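Local coordinates for protein yxeP (Bacillus subtilis, PDB 1YSJ) that probably catalyses the deacetylation of N-acetylcysteine to cysteine and acetate, as a dinuclear, nickel-bound member of the M20 peptidase family, at residues Leu335-Val340 / Leu385-Gln390; Lys165-Gly170 / Ala352-Lys357; Glu46-Glu51 / Asp97-Pro102. The protein carries 1 engineered substitution. All blocks are in the same frame, centred on the assembly; numbering follows the deposited sequence.

Contact 1. Residues Leu335-Val340 / Leu385-Gln390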
loop_
_atom_site.group_PDB
_atom_site.type_symbol
_atom_site.label_atom_id
_atom_site.label_comp_id
_atom_site.label_asym_id
_atom_site.label_seq_id
_atom_site.Cartn_x
_atom_site.Cartn_y
_atom_site.Cartn_z
ATOM N N LEU A 335 -20.108 7.962 50.805
ATOM C CA LEU A 335 -18.788 8.529 51.076
ATOM C C LEU A 335 -18.698 10.024 50.752
ATOM O O LEU A 335 -17.635 10.638 50.890
ATOM C CB LEU A 335 -17.711 7.740 50.325
ATOM C CG LEU A 335 -17.707 6.225 50.569
ATOM C CD1 LEU A 335 -16.929 5.510 49.487
ATOM C CD2 LEU A 335 -17.168 5.869 51.954
ATOM N N GLY A 336 -19.820 10.606 50.335
ATOM C CA GLY A 336 -19.868 12.020 49.980
ATOM C C GLY A 336 -19.141 12.354 48.689
ATOM O O GLY A 336 -18.677 13.479 48.501
ATOM N N TYR A 337 -19.038 11.374 47.801
ATOM C CA TYR A 337 -18.480 11.602 46.472
ATOM C C TYR A 337 -19.611 11.851 45.483
ATOM O O TYR A 337 -20.780 11.593 45.786
ATOM C CB TYR A 337 -17.602 10.421 46.028
ATOM C CG TYR A 337 -16.372 10.213 46.886
ATOM C CD1 TYR A 337 -15.957 8.926 47.243
ATOM C CD2 TYR A 337 -15.626 11.304 47.352
ATOM C CE1 TYR A 337 -14.825 8.727 48.040
ATOM C CE2 TYR A 337 -14.500 11.120 48.148
ATOM C CZ TYR A 337 -14.103 9.831 48.490
ATOM O OH TYR A 337 -12.985 9.650 49.272
ATOM N N GLN A 338 -19.263 12.366 44.308
ATOM C CA GLN A 338 -20.266 12.701 43.303
ATOM C C GLN A 338 -20.273 11.722 42.135
ATOM O O GLN A 338 -19.258 11.087 41.827
ATOM C CB GLN A 338 -20.079 14.139 42.807
ATOM C CG GLN A 338 -20.426 15.208 43.843
ATOM C CD GLN A 338 -21.901 15.216 44.244
ATOM O OE1 GLN A 338 -22.787 14.940 43.428
ATOM N NE2 GLN A 338 -22.167 15.543 45.505
ATOM N N THR A 339 -21.437 11.589 41.505
ATOM C CA THR A 339 -21.568 10.811 40.280
ATOM C C THR A 339 -22.066 11.686 39.140
ATOM O O THR A 339 -22.839 12.623 39.352
ATOM C CB THR A 339 -22.517 9.599 40.443
ATOM O OG1 THR A 339 -23.771 10.032 40.977
ATOM C CG2 THR A 339 -21.904 8.545 41.359
ATOM N N VAL A 340 -21.597 11.383 37.935
ATOM C CA VAL A 340 -22.112 12.000 36.714
ATOM C C VAL A 340 -22.506 10.895 35.737
ATOM O O VAL A 340 -22.092 9.741 35.900
ATOM C CB VAL A 340 -21.086 12.966 36.053
ATOM C CG1 VAL A 340 -20.820 14.176 36.950
ATOM C CG2 VAL A 340 -19.789 12.245 35.701
ATOM N N LEU A 385 -6.672 8.488 44.638
ATOM C CA LEU A 385 -6.294 7.217 45.255
ATOM C C LEU A 385 -7.124 6.911 46.495
ATOM O O LEU A 385 -7.489 5.762 46.735
ATOM C CB LEU A 385 -4.807 7.205 45.601
ATOM C CG LEU A 385 -3.827 6.924 44.459
ATOM C CD1 LEU A 385 -2.418 7.393 44.837
ATOM C CD2 LEU A 385 -3.832 5.442 44.084
ATOM N N THR A 386 -7.415 7.945 47.276
ATOM C CA THR A 386 -8.343 7.829 48.397
ATOM C C THR A 386 -9.748 7.530 47.864
ATOM O O THR A 386 -10.380 6.553 48.274
ATOM C CB THR A 386 -8.335 9.112 49.258
ATOM O OG1 THR A 386 -7.003 9.351 49.727
ATOM C CG2 THR A 386 -9.275 8.990 50.456
ATOM N N VAL A 387 -10.208 8.358 46.926
ATOM C CA VAL A 387 -11.537 8.219 46.329
ATOM C C VAL A 387 -11.794 6.795 45.846
ATOM O O VAL A 387 -12.769 6.164 46.256
ATOM C CB VAL A 387 -11.758 9.212 45.148
ATOM C CG1 VAL A 387 -13.172 9.075 44.587
ATOM C CG2 VAL A 387 -11.500 10.659 45.592
ATOM N N ALA A 388 -10.903 6.297 44.994
ATOM C CA ALA A 388 -11.094 5.024 44.315
ATOM C C ALA A 388 -11.011 3.821 45.252
ATOM O O ALA A 388 -11.793 2.876 45.124
ATOM C CB ALA A 388 -10.095 4.885 43.168
ATOM N N SER A 389 -10.062 3.850 46.185
ATOM C CA SER A 389 -9.894 2.739 47.125
ATOM C C SER A 389 -11.122 2.607 48.022
ATOM O O SER A 389 -11.636 1.500 48.222
ATOM C CB SER A 389 -8.608 2.884 47.948
ATOM O OG SER A 389 -8.532 4.151 48.572
ATOM N N GLN A 390 -11.598 3.748 48.520
ATOM C CA GLN A 390 -12.796 3.821 49.356
ATOM C C GLN A 390 -14.066 3.453 48.589
ATOM O O GLN A 390 -14.938 2.758 49.122
ATOM C CB GLN A 390 -12.956 5.221 49.956
ATOM C CG GLN A 390 -11.846 5.658 50.903
ATOM C CD GLN A 390 -12.158 6.973 51.614
ATOM O OE1 GLN A 390 -11.632 7.246 52.696
ATOM N NE2 GLN A 390 -13.023 7.787 51.014
#
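Tyr337 carries the largest share of its segment in the packing of Leu335-Val340 on Leu385-Gln390, meeting Val387 over a ring face and Gln390 at the ring edge. The phenol ring packs against Val387 of helix 384-402, whose CG1 stands over its centre, 3.9 Å from the ring centroid and only 12° off the normal, a CH-pi contact over the face. With CG1 anti to the backbone N (chi1 -178°), Val387 directs this methyl at the middle of the ring and lets CG2 reach its far end, 4.0 Å from CE2. The opposite ring face is covered from within its own segment by the carbonyl oxygen of Leu335, about 4.0 Å above the plane.

Further van der Waals contacts flank the ring. CD1 of Leu335 rests 4.0 Å from Gln390 CB, and Thr386 brings its CG2 to 3.9 Å from Tyr337 OH.

The polar approach comes at the ring edge. The extended side chain of Gln390 crosses Tyr337 at about a right angle, with ring and amide planes 36° apart, and places NE2 2.6 Å from Tyr337 OH; the angle is poor, and the pair does not count as a hydrogen bond.

In the fold, a Schellman motif at Gly336 closes helix 325-334 and leads into strand 338-341, whose backbone bonds to strand 191-194. Tyr337 also touches Ala332 and Ile192.

An alanine at Tyr337 would remove the ring over Val387 CG1 and is likely to open a gap between helix 384-402 and the turn leading into strand 338-341. What joins the two segments directly is mainly van der Waals contact, with the CH-pi contact at its middle and a polar approach at the ring edge.

Contact 2. Residues Lys165-Gly170 / Ala352-Lys357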
loop_
_atom_site.group_PDB
_atom_site.type_symbol
_atom_site.label_atom_id
_atom_site.label_comp_id
_atom_site.label_asym_id
_atom_site.label_seq_id
_atom_site.Cartn_x
_atom_site.Cartn_y
_atom_site.Cartn_z
ATOM N N LYS A 165 -6.729 -14.625 29.320
ATOM C CA LYS A 165 -5.864 -15.517 30.103
ATOM C C LYS A 165 -6.413 -15.777 31.508
ATOM O O LYS A 165 -6.350 -16.904 32.005
ATOM C CB LYS A 165 -4.440 -14.952 30.202
ATOM C CG LYS A 165 -3.665 -14.899 28.887
ATOM C CD LYS A 165 -3.311 -16.292 28.372
ATOM C CE LYS A 165 -2.594 -16.221 27.034
ATOM N NZ LYS A 165 -2.666 -17.521 26.307
ATOM N N VAL A 166 -6.941 -14.720 32.129
ATOM C CA VAL A 166 -7.585 -14.772 33.442
ATOM C C VAL A 166 -8.820 -15.683 33.400
ATOM O O VAL A 166 -8.986 -16.554 34.261
ATOM C CB VAL A 166 -7.975 -13.338 33.934
ATOM C CG1 VAL A 166 -8.956 -13.382 35.108
ATOM C CG2 VAL A 166 -6.726 -12.518 34.285
ATOM N N LEU A 167 -9.672 -15.483 32.392
ATOM C CA LEU A 167 -10.870 -16.307 32.207
ATOM C C LEU A 167 -10.517 -17.774 32.010
ATOM O O LEU A 167 -11.112 -18.655 32.643
ATOM C CB LEU A 167 -11.715 -15.802 31.028
ATOM C CG LEU A 167 -12.647 -14.611 31.285
ATOM C CD1 LEU A 167 -13.099 -13.963 29.985
ATOM C CD2 LEU A 167 -13.856 -15.028 32.116
ATOM N N GLU A 168 -9.535 -18.027 31.147
ATOM C CA GLU A 168 -9.095 -19.391 30.830
ATOM C C GLU A 168 -8.377 -20.076 32.001
ATOM O O GLU A 168 -8.243 -21.299 32.023
ATOM C CB GLU A 168 -8.214 -19.392 29.577
ATOM C CG GLU A 168 -8.979 -19.072 28.296
ATOM C CD GLU A 168 -8.077 -18.752 27.115
ATOM O OE1 GLU A 168 -8.507 -18.975 25.961
ATOM O OE2 GLU A 168 -6.941 -18.283 27.336
ATOM N N ALA A 169 -7.925 -19.276 32.965
ATOM C CA ALA A 169 -7.283 -19.786 34.175
ATOM C C ALA A 169 -8.306 -20.241 35.212
ATOM O O ALA A 169 -7.937 -20.812 36.236
ATOM C CB ALA A 169 -6.345 -18.733 34.767
ATOM N N GLY A 170 -9.587 -19.990 34.933
ATOM C CA GLY A 170 -10.689 -20.377 35.819
ATOM C C GLY A 170 -10.899 -19.436 36.992
ATOM O O GLY A 170 -11.562 -19.789 37.967
ATOM N N ALA A 352 -14.422 -6.000 28.960
ATOM C CA ALA A 352 -15.642 -6.403 28.242
ATOM C C ALA A 352 -15.764 -7.917 28.079
ATOM O O ALA A 352 -16.869 -8.459 28.074
ATOM C CB ALA A 352 -15.699 -5.727 26.887
ATOM N N LEU A 353 -14.620 -8.586 27.943
ATOM C CA LEU A 353 -14.567 -10.043 27.856
ATOM C C LEU A 353 -15.135 -10.719 29.109
ATOM O O LEU A 353 -15.810 -11.745 29.007
ATOM C CB LEU A 353 -13.135 -10.519 27.593
ATOM C CG LEU A 353 -12.577 -10.408 26.172
ATOM C CD1 LEU A 353 -11.130 -10.855 26.164
ATOM C CD2 LEU A 353 -13.391 -11.224 25.164
ATOM N N TYR A 354 -14.871 -10.138 30.278
ATOM C CA TYR A 354 -15.462 -10.624 31.525
ATOM C C TYR A 354 -16.983 -10.531 31.497
ATOM O O TYR A 354 -17.672 -11.461 31.905
ATOM C CB TYR A 354 -14.939 -9.840 32.733
ATOM C CG TYR A 354 -13.449 -9.921 32.970
ATOM C CD1 TYR A 354 -12.689 -8.761 33.089
ATOM C CD2 TYR A 354 -12.800 -11.151 33.100
ATOM C CE1 TYR A 354 -11.329 -8.817 33.320
ATOM C CE2 TYR A 354 -11.432 -11.221 33.334
ATOM C CZ TYR A 354 -10.705 -10.049 33.443
ATOM O OH TYR A 354 -9.351 -10.094 33.670
ATOM N N GLN A 355 -17.489 -9.401 31.004
ATOM C CA GLN A 355 -18.927 -9.112 30.953
ATOM C C GLN A 355 -19.707 -9.959 29.948
ATOM O O GLN A 355 -20.936 -10.000 29.996
ATOM C CB GLN A 355 -19.159 -7.626 30.665
ATOM C CG GLN A 355 -18.787 -6.695 31.805
ATOM C CD GLN A 355 -18.704 -5.249 31.362
ATOM O OE1 GLN A 355 -19.093 -4.338 32.096
ATOM N NE2 GLN A 355 -18.202 -5.028 30.153
ATOM N N GLU A 356 -18.999 -10.620 29.037
ATOM C CA GLU A 356 -19.617 -11.594 28.140
ATOM C C GLU A 356 -20.050 -12.835 28.910
ATOM O O GLU A 356 -20.934 -13.566 28.473
ATOM C CB GLU A 356 -18.648 -12.014 27.031
ATOM C CG GLU A 356 -18.557 -11.059 25.855
ATOM C CD GLU A 356 -17.980 -11.724 24.613
ATOM O OE1 GLU A 356 -18.595 -11.598 23.532
ATOM O OE2 GLU A 356 -16.920 -12.380 24.713
ATOM N N LYS A 357 -19.411 -13.064 30.055
ATOM C CA LYS A 357 -19.602 -14.284 30.831
ATOM C C LYS A 357 -20.480 -14.068 32.064
ATOM O O LYS A 357 -21.371 -14.870 32.342
ATOM C CB LYS A 357 -18.240 -14.860 31.248
ATOM C CG LYS A 357 -17.232 -15.025 30.108
ATOM C CD LYS A 357 -17.721 -16.005 29.041
ATOM C CE LYS A 357 -16.599 -16.381 28.090
ATOM N NZ LYS A 357 -17.116 -16.829 26.769
#
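The ring of Tyr354 is met at its edge by Val166, whose CG1 lies near the ring plane, 3.7 Å from CE2, while Leu167 comes in obliquely with its CG 3.9 Å from CD2. Outside the two segments, Ile152, Ala163 and Leu172 also touch this side chain, which is about 12 Å from a nickel. The phenol reaches across to the other helix because CG is anti to the carbonyl carbon (chi1 -61°), which carries its OH to 3.5 Å from Val166 CB. That hydroxyl is hydrogen-bonded to Gln154 OE1 of strand 148-154 and so has a polar partner although the residue is buried.

Leu167 covers most area on the 165-170 side. Its two methyls part: CD1 settles 3.6 Å from the backbone O of Leu353, and CD2 lies against the aliphatic part of Lys357, 3.9 Å from CG.

No hydrogen bond joins the segments. Helix 162-168, which ends in a Schellman motif at Gly170, belongs to the crossover between the parallel strands 148-154 and 175-184, and the short, weakly bonded helix 351-355 precedes strand 360-366. Such packing of neighbouring connecting helices beside a central sheet is characteristic of the alpha/beta catalytic domain of M20 peptidases.

Contact 3. Residues Glu46-Glu51 / Asp97-Pro102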
loop_
_atom_site.group_PDB
_atom_site.type_symbol
_atom_site.label_atom_id
_atom_site.label_comp_id
_atom_site.label_asym_id
_atom_site.label_seq_id
_atom_site.Cartn_x
_atom_site.Cartn_y
_atom_site.Cartn_z
ATOM N N GLU A 46 6.300 -1.852 33.363
ATOM C CA GLU A 46 6.574 -3.044 32.570
ATOM C C GLU A 46 5.522 -3.219 31.476
ATOM O O GLU A 46 4.368 -2.826 31.642
ATOM C CB GLU A 46 6.654 -4.289 33.476
ATOM C CG GLU A 46 7.872 -4.302 34.419
ATOM C CD GLU A 46 7.813 -5.399 35.477
ATOM O OE1 GLU A 46 6.848 -5.398 36.270
ATOM O OE2 GLU A 46 8.736 -6.251 35.531
ATOM N N LEU A 47 5.933 -3.807 30.358
ATOM C CA LEU A 47 5.045 -4.019 29.209
ATOM C C LEU A 47 4.147 -5.250 29.383
ATOM O O LEU A 47 4.403 -6.078 30.248
ATOM C CB LEU A 47 5.863 -4.103 27.910
ATOM C CG LEU A 47 6.703 -2.858 27.578
ATOM C CD1 LEU A 47 7.660 -3.090 26.423
ATOM C CD2 LEU A 47 5.805 -1.672 27.279
ATOM N N SER A 48 3.092 -5.336 28.570
ATOM C CA SER A 48 2.153 -6.475 28.551
ATOM C C SER A 48 2.850 -7.833 28.595
ATOM O O SER A 48 3.741 -8.097 27.786
ATOM C CB SER A 48 1.262 -6.413 27.300
ATOM O OG SER A 48 0.397 -5.286 27.316
ATOM N N PHE A 49 2.424 -8.677 29.540
ATOM C CA PHE A 49 2.994 -10.017 29.787
ATOM C C PHE A 49 4.451 -10.037 30.288
ATOM O O PHE A 49 5.060 -11.108 30.394
ATOM C CB PHE A 49 2.818 -10.947 28.572
ATOM C CG PHE A 49 1.399 -11.395 28.345
ATOM C CD1 PHE A 49 0.849 -11.369 27.067
ATOM C CD2 PHE A 49 0.607 -11.839 29.409
ATOM C CE1 PHE A 49 -0.462 -11.782 26.843
ATOM C CE2 PHE A 49 -0.708 -12.248 29.197
ATOM C CZ PHE A 49 -1.245 -12.221 27.908
ATOM N N GLN A 50 4.991 -8.862 30.605
ATOM C CA GLN A 50 6.373 -8.723 31.075
ATOM C C GLN A 50 6.410 -8.094 32.463
ATOM O O GLN A 50 7.455 -7.599 32.908
ATOM C CB GLN A 50 7.198 -7.882 30.091
ATOM C CG GLN A 50 7.335 -8.497 28.700
ATOM C CD GLN A 50 8.359 -7.775 27.843
ATOM O OE1 GLN A 50 9.567 -7.797 28.136
ATOM N NE2 GLN A 50 7.890 -7.147 26.763
ATOM N N GLU A 51 5.263 -8.131 33.145
ATOM C CA GLU A 51 5.094 -7.501 34.453
ATOM C C GLU A 51 5.583 -8.407 35.582
ATOM O O GLU A 51 4.833 -8.744 36.498
ATOM C CB GLU A 51 3.632 -7.085 34.682
ATOM C CG GLU A 51 2.915 -6.492 33.468
ATOM C CD GLU A 51 2.211 -7.545 32.600
ATOM O OE1 GLU A 51 2.510 -8.750 32.729
ATOM O OE2 GLU A 51 1.353 -7.162 31.778
ATOM N N ASP A 97 -5.880 -3.368 36.073
ATOM C CA ASP A 97 -4.886 -3.723 35.048
ATOM C C ASP A 97 -3.494 -3.238 35.444
ATOM O O ASP A 97 -3.356 -2.168 36.029
ATOM C CB ASP A 97 -5.287 -3.185 33.668
ATOM C CG ASP A 97 -5.999 -1.837 33.734
ATOM O OD1 ASP A 97 -5.898 -1.128 34.762
ATOM O OD2 ASP A 97 -6.670 -1.489 32.742
ATOM N N ILE A 98 -2.465 -4.026 35.135
ATOM C CA ILE A 98 -1.120 -3.759 35.678
ATOM C C ILE A 98 -0.015 -3.407 34.659
ATOM O O ILE A 98 1.116 -3.123 35.056
ATOM C CB ILE A 98 -0.633 -4.919 36.611
ATOM C CG1 ILE A 98 -0.352 -6.207 35.815
ATOM C CG2 ILE A 98 -1.643 -5.167 37.727
ATOM C CD1 ILE A 98 0.372 -7.295 36.613
ATOM N N ASP A 99 -0.337 -3.429 33.364
ATOM C CA ASP A 99 0.668 -3.227 32.306
ATOM C C ASP A 99 0.831 -1.771 31.838
ATOM O O ASP A 99 -0.115 -0.989 31.865
ATOM C CB ASP A 99 0.391 -4.149 31.106
ATOM C CG ASP A 99 -0.957 -3.878 30.436
ATOM O OD1 ASP A 99 -1.914 -3.422 31.108
ATOM O OD2 ASP A 99 -1.061 -4.149 29.221
ATOM N N ALA A 100 2.045 -1.430 31.407
ATOM C CA ALA A 100 2.368 -0.099 30.889
ATOM C C ALA A 100 2.493 -0.096 29.355
ATOM O O ALA A 100 2.075 -1.050 28.690
ATOM C CB ALA A 100 3.637 0.412 31.531
ATOM N N LEU A 101 3.084 0.965 28.806
ATOM C CA LEU A 101 3.119 1.178 27.354
ATOM C C LEU A 101 4.503 1.499 26.792
ATOM O O LEU A 101 5.323 2.101 27.486
ATOM C CB LEU A 101 2.136 2.282 26.961
ATOM C CG LEU A 101 0.658 1.885 26.951
ATOM C CD1 LEU A 101 -0.210 3.118 27.135
ATOM C CD2 LEU A 101 0.281 1.116 25.677
ATOM N N PRO A 102 4.763 1.103 25.526
ATOM C CA PRO A 102 6.041 1.399 24.863
ATOM C C PRO A 102 6.136 2.859 24.410
ATOM O O PRO A 102 6.289 3.142 23.216
ATOM C CB PRO A 102 6.031 0.457 23.656
ATOM C CG PRO A 102 4.578 0.316 23.318
ATOM C CD PRO A 102 3.861 0.327 24.647
HETATM O O HOH W 1 3.854 -2.343 35.018
HETATM O O HOH W 2 1.907 -3.114 26.894
#
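Asp99 OD2 is gripped by two donors: Ser48 OG at 2.7 Å, which takes the anti lone pair, and the backbone N of Glu158. The other oxygen, OD1, is hydrogen-bonded to ND1 of His124. The carboxylate is put there by a chi1 of 62°, with CG between the backbone N and the carbonyl carbon, and held by bonds at both oxygens.

Ala100 N donates to Glu46 O at 2.7 Å. One water bridges Glu46 N to Ile98 O, and a second bridges Ser48 N to Ala100 O.

Asp99 is thus a second-shell residue of the dinuclear site of this M20 hydrolase: His124 and Glu158, which it bonds through side chain and backbone respectively, are ligands of different nickel ions, and the side chain of Leu101 comes within about 4 Å of a nickel.

The partner segment is shaped by a type II turn from Leu47 to Gln50, leading to Glu51 at the N-cap position of helix 52-64. Glu51, bent at chi2 (90°), sends its carboxylate back over the turn, where OE2 receives Phe49 N at 2.9 Å from above the carboxylate plane. OE2 is also bonded by Ala156 N, and OE1 is paired with Thr77. The Glu51 side chain lies side by side with that of Asp99, its OE2 3.2 Å from Asp99 CB, and Glu51 CB packs 3.8 Å from Ile98 CD1. At the far end, Leu47 CD2 rests against Pro102, 3.8 Å from CD.

Overall arrangement
All three contacts lie in the part of the chain built round the eight-stranded mixed sheet, none in the separate four-stranded sheet. Contact 3 closes first along the chain; contacts 1 and 2 interleave, since 352-357 falls between the segments of contact 1. Contact 1 flanks one of the sheet's two outermost strands, 338-341; contact 2 packs helices 162-168 and 351-355 together, with strand 148-154 beside them. Centres of contacts 2 and 3 are 19 Å apart, yet they touch where Lys165 packs on Phe49; the centre of contact 1 is about 27 Å from that of contact 2 and about 26 Å from that of contact 3. Contact 3 borders the dinuclear site, while contact 1 is packing away from it.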